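Local structure of Atg1 tMIT (Kluyveromyces marxianus, 4P1N) at residues 109-123 with 143-155. The protein is the C-terminal tandem MIT region of Atg1, a serine/threonine protein kinase essential for autophagy and required for autophagosome formation. Residues are numbered along the deposited sequence; the frame is centred on the assembly and turned at random.
Sequences YLKSLTILASSMKLT and VQWIRDRFNECLD
L116 and C153 are knobs packed into holes between two antiparallel helices of the first MIT domain, whose axes come within 9.2 Å. L116 sits among I146, R149, F150 and C153. L116 CD1 presses on the opposite backbone, 3.6 Å from F150 N. C153 in turn sits among Y109, S112, L113 and L116. C153 SG lies at the edge of the Y109 ring, 3.8 Å from Y109 CD1. The tyrosine hydroxyl is hydrogen-bonded to E29. Helix 10-33 also packs on S112, L116 and T123. L113 CD2 covers one face of the F150 ring, 3.8 Å from its centroid, while L116 CB and A117 CB meet the edge. With chi1 at -173°, the F150 ring swings away from its own backbone N and reaches L113. I146 CG2 packs 3.4 Å from M120 SD. No hydrogen bond joins the two segments. The backbones then spread: M120 CA and V143 CA are 7.4 Å apart, and T123 meets V143 through methyls alone. The charged side of 143-155 faces the second subunit: D148 OD1 takes a bond from R147 NH1, and D148 OD2 bridges to R149 of the second subunit. Within its own chain, R149 grips E152 side-on, with R149 NE 2.7 Å from E152 OE1.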
# COMPACT_ATOMS: atom_id res chain seq x y z
N TYR B 109 9.92 7.08 -11.42
CA TYR B 109 9.87 5.80 -10.76
C TYR B 109 11.12 5.63 -9.89
O TYR B 109 11.04 5.02 -8.83
CB TYR B 109 9.73 4.61 -11.74
CG TYR B 109 8.36 4.41 -12.23
CD1 TYR B 109 7.29 4.19 -11.35
CD2 TYR B 109 8.07 4.56 -13.58
CE1 TYR B 109 5.98 4.06 -11.81
CE2 TYR B 109 6.75 4.45 -14.04
CZ TYR B 109 5.72 4.22 -13.15
OH TYR B 109 4.46 4.08 -13.64
N LEU B 110 12.28 6.10 -10.33
CA LEU B 110 13.49 5.91 -9.52
C LEU B 110 13.43 6.75 -8.25
O LEU B 110 13.89 6.33 -7.23
CB LEU B 110 14.78 6.24 -10.27
CG LEU B 110 15.13 5.39 -11.49
CD1 LEU B 110 16.39 5.95 -12.14
CD2 LEU B 110 15.43 3.93 -11.15
N LYS B 111 12.83 7.93 -8.31
CA LYS B 111 12.64 8.68 -7.12
C LYS B 111 11.64 8.01 -6.19
O LYS B 111 11.86 7.96 -4.95
CB LYS B 111 12.23 10.12 -7.45
CG LYS B 111 12.00 11.01 -6.25
CD LYS B 111 13.25 11.25 -5.42
CE LYS B 111 14.27 12.15 -6.13
NZ LYS B 111 15.58 11.91 -5.48
N SER B 112 10.56 7.48 -6.75
CA SER B 112 9.63 6.65 -5.94
C SER B 112 10.33 5.54 -5.20
O SER B 112 10.14 5.34 -3.99
CB SER B 112 8.48 6.06 -6.79
OG SER B 112 7.80 7.08 -7.50
N LEU B 113 11.16 4.83 -5.91
CA LEU B 113 11.94 3.77 -5.29
C LEU B 113 12.86 4.23 -4.16
O LEU B 113 13.02 3.52 -3.16
CB LEU B 113 12.75 3.07 -6.34
CG LEU B 113 11.97 2.21 -7.27
CD1 LEU B 113 12.83 1.89 -8.48
CD2 LEU B 113 11.57 0.92 -6.54
N THR B 114 13.38 5.45 -4.24
CA THR B 114 14.26 5.97 -3.20
C THR B 114 13.42 6.20 -1.93
O THR B 114 13.82 5.87 -0.82
CB THR B 114 14.96 7.32 -3.62
OG1 THR B 114 15.95 7.06 -4.60
CG2 THR B 114 15.65 7.99 -2.46
N ILE B 115 12.24 6.74 -2.11
CA ILE B 115 11.35 6.99 -0.97
C ILE B 115 10.85 5.69 -0.36
O ILE B 115 10.88 5.52 0.85
CB ILE B 115 10.18 7.89 -1.39
CG1 ILE B 115 10.73 9.16 -2.03
CG2 ILE B 115 9.34 8.30 -0.19
CD1 ILE B 115 9.65 9.96 -2.74
N LEU B 116 10.45 4.74 -1.21
CA LEU B 116 9.99 3.46 -0.73
C LEU B 116 11.13 2.74 0.03
O LEU B 116 10.90 2.19 1.11
CB LEU B 116 9.46 2.59 -1.93
CG LEU B 116 8.20 3.19 -2.62
CD1 LEU B 116 7.97 2.57 -3.99
CD2 LEU B 116 6.95 3.06 -1.76
N ALA B 117 12.33 2.71 -0.55
CA ALA B 117 13.50 2.07 0.08
C ALA B 117 13.81 2.66 1.44
O ALA B 117 14.14 1.95 2.43
CB ALA B 117 14.73 2.23 -0.81
N SER B 118 13.73 3.97 1.50
CA SER B 118 13.99 4.70 2.73
C SER B 118 13.01 4.27 3.84
O SER B 118 13.37 4.13 4.99
CB SER B 118 13.86 6.19 2.45
OG SER B 118 14.08 6.90 3.65
N SER B 119 11.75 4.10 3.45
CA SER B 119 10.70 3.52 4.29
C SER B 119 11.03 2.15 4.87
O SER B 119 10.87 1.89 6.07
CB SER B 119 9.39 3.42 3.46
OG SER B 119 8.37 3.94 4.25
N MET B 120 11.46 1.24 4.00
CA MET B 120 11.78 -0.11 4.44
C MET B 120 12.98 -0.12 5.42
O MET B 120 12.99 -0.85 6.42
CB MET B 120 12.11 -1.00 3.25
CG MET B 120 10.98 -1.17 2.26
SD MET B 120 9.54 -1.88 3.06
CE MET B 120 10.01 -3.59 2.95
N LYS B 121 13.99 0.68 5.09
CA LYS B 121 15.19 0.82 5.92
C LYS B 121 14.87 1.32 7.32
O LYS B 121 15.31 0.76 8.31
CB LYS B 121 16.16 1.79 5.24
CG LYS B 121 16.85 1.17 4.04
CD LYS B 121 17.53 2.20 3.17
CE LYS B 121 18.26 1.56 1.99
NZ LYS B 121 18.91 2.59 1.13
N LEU B 122 14.08 2.38 7.40
CA LEU B 122 13.65 2.96 8.66
C LEU B 122 12.91 1.93 9.49
O LEU B 122 13.17 1.77 10.68
CB LEU B 122 12.74 4.15 8.39
CG LEU B 122 12.39 5.05 9.58
CD1 LEU B 122 13.53 6.01 9.87
CD2 LEU B 122 11.12 5.86 9.33
N THR B 123 11.99 1.23 8.84
CA THR B 123 11.22 0.19 9.48
C THR B 123 12.12 -0.96 9.88
O THR B 123 11.98 -1.51 10.97
CB THR B 123 10.07 -0.32 8.56
OG1 THR B 123 9.25 0.79 8.17
CG2 THR B 123 9.23 -1.33 9.28
N VAL B 143 3.44 -1.42 5.22
CA VAL B 143 4.63 -2.07 4.75
C VAL B 143 4.33 -3.04 3.61
O VAL B 143 5.09 -3.07 2.64
CB VAL B 143 5.39 -2.74 5.90
CG1 VAL B 143 6.55 -3.59 5.37
CG2 VAL B 143 5.92 -1.67 6.85
N GLN B 144 3.26 -3.83 3.69
CA GLN B 144 2.81 -4.58 2.51
C GLN B 144 2.62 -3.68 1.27
O GLN B 144 3.13 -4.00 0.18
CB GLN B 144 1.58 -5.39 2.80
CG GLN B 144 1.90 -6.55 3.77
CD GLN B 144 0.71 -7.36 4.13
OE1 GLN B 144 -0.42 -7.02 3.76
NE2 GLN B 144 0.92 -8.48 4.85
N TRP B 145 1.95 -2.54 1.47
CA TRP B 145 1.79 -1.56 0.39
C TRP B 145 3.10 -1.06 -0.19
O TRP B 145 3.27 -1.03 -1.40
CB TRP B 145 0.92 -0.40 0.85
CG TRP B 145 0.62 0.59 -0.22
CD1 TRP B 145 -0.37 0.53 -1.21
CD2 TRP B 145 1.36 1.79 -0.48
NE1 TRP B 145 -0.28 1.67 -2.01
CE2 TRP B 145 0.77 2.45 -1.57
CE3 TRP B 145 2.43 2.40 0.16
CZ2 TRP B 145 1.26 3.67 -2.06
CZ3 TRP B 145 2.88 3.65 -0.31
CH2 TRP B 145 2.31 4.25 -1.41
N ILE B 146 4.02 -0.64 0.69
CA ILE B 146 5.33 -0.14 0.29
C ILE B 146 6.04 -1.19 -0.52
O ILE B 146 6.56 -0.91 -1.58
CB ILE B 146 6.18 0.23 1.55
CG1 ILE B 146 5.69 1.52 2.16
CG2 ILE B 146 7.67 0.34 1.23
CD1 ILE B 146 6.05 1.72 3.62
N ARG B 147 6.02 -2.42 -0.03
CA ARG B 147 6.65 -3.52 -0.75
C ARG B 147 6.04 -3.76 -2.14
O ARG B 147 6.80 -3.92 -3.11
CB ARG B 147 6.60 -4.79 0.07
CG ARG B 147 7.19 -5.98 -0.65
CD ARG B 147 6.13 -7.00 -1.04
NE ARG B 147 5.77 -7.81 0.12
CZ ARG B 147 4.54 -8.01 0.62
NH1 ARG B 147 3.42 -7.48 0.08
NH2 ARG B 147 4.45 -8.77 1.72
N ASP B 148 4.72 -3.78 -2.23
CA ASP B 148 3.97 -3.92 -3.51
C ASP B 148 4.39 -2.76 -4.45
O ASP B 148 4.64 -2.95 -5.63
CB ASP B 148 2.42 -3.80 -3.34
CG ASP B 148 1.76 -4.85 -2.42
OD1 ASP B 148 2.19 -6.01 -2.45
OD2 ASP B 148 0.69 -4.52 -1.69
N ARG B 149 4.40 -1.53 -3.95
CA ARG B 149 4.79 -0.40 -4.82
C ARG B 149 6.23 -0.46 -5.27
O ARG B 149 6.55 -0.15 -6.43
CB ARG B 149 4.54 0.95 -4.13
CG ARG B 149 3.07 1.21 -3.88
CD ARG B 149 2.22 1.47 -5.16
NE ARG B 149 1.86 0.24 -5.83
CZ ARG B 149 1.10 -0.72 -5.32
NH1 ARG B 149 0.55 -0.61 -4.12
NH2 ARG B 149 0.89 -1.83 -5.97
N PHE B 150 7.11 -0.92 -4.38
CA PHE B 150 8.52 -1.08 -4.70
C PHE B 150 8.68 -2.05 -5.87
O PHE B 150 9.35 -1.71 -6.83
CB PHE B 150 9.28 -1.56 -3.46
CG PHE B 150 10.75 -1.59 -3.62
CD1 PHE B 150 11.36 -2.65 -4.22
CD2 PHE B 150 11.51 -0.55 -3.16
CE1 PHE B 150 12.73 -2.68 -4.39
CE2 PHE B 150 12.90 -0.57 -3.31
CZ PHE B 150 13.51 -1.64 -3.92
N ASN B 151 8.04 -3.22 -5.82
CA ASN B 151 8.14 -4.23 -6.88
C ASN B 151 7.51 -3.78 -8.17
O ASN B 151 8.08 -3.97 -9.24
CB ASN B 151 7.49 -5.56 -6.45
CG ASN B 151 8.27 -6.20 -5.32
OD1 ASN B 151 9.45 -5.95 -5.18
ND2 ASN B 151 7.63 -7.03 -4.53
N GLU B 152 6.35 -3.15 -8.08
CA GLU B 152 5.75 -2.50 -9.24
C GLU B 152 6.66 -1.41 -9.86
O GLU B 152 6.89 -1.40 -11.09
CB GLU B 152 4.38 -1.91 -8.87
CG GLU B 152 3.68 -1.20 -10.03
CD GLU B 152 2.41 -0.48 -9.59
OE1 GLU B 152 1.99 -0.61 -8.42
OE2 GLU B 152 1.82 0.22 -10.43
N CYS B 153 7.17 -0.48 -9.05
CA CYS B 153 8.02 0.61 -9.58
C CYS B 153 9.29 0.07 -10.26
O CYS B 153 9.76 0.60 -11.31
CB CYS B 153 8.41 1.61 -8.48
SG CYS B 153 6.98 2.58 -7.97
N LEU B 154 9.87 -0.92 -9.60
CA LEU B 154 11.05 -1.56 -10.11
C LEU B 154 10.75 -2.25 -11.47
O LEU B 154 11.55 -2.12 -12.40
CB LEU B 154 11.57 -2.60 -9.13
CG LEU B 154 13.05 -2.61 -8.78
CD1 LEU B 154 13.39 -4.05 -8.46
CD2 LEU B 154 13.99 -2.06 -9.85
N ASP B 155 9.64 -3.00 -11.58
CA ASP B 155 9.30 -3.62 -12.87
C ASP B 155 9.09 -2.59 -13.97
O ASP B 155 9.59 -2.76 -15.09
CB ASP B 155 8.07 -4.51 -12.77
CG ASP B 155 8.33 -5.77 -11.96
OD1 ASP B 155 9.50 -6.04 -11.60
OD2 ASP B 155 7.36 -6.49 -11.67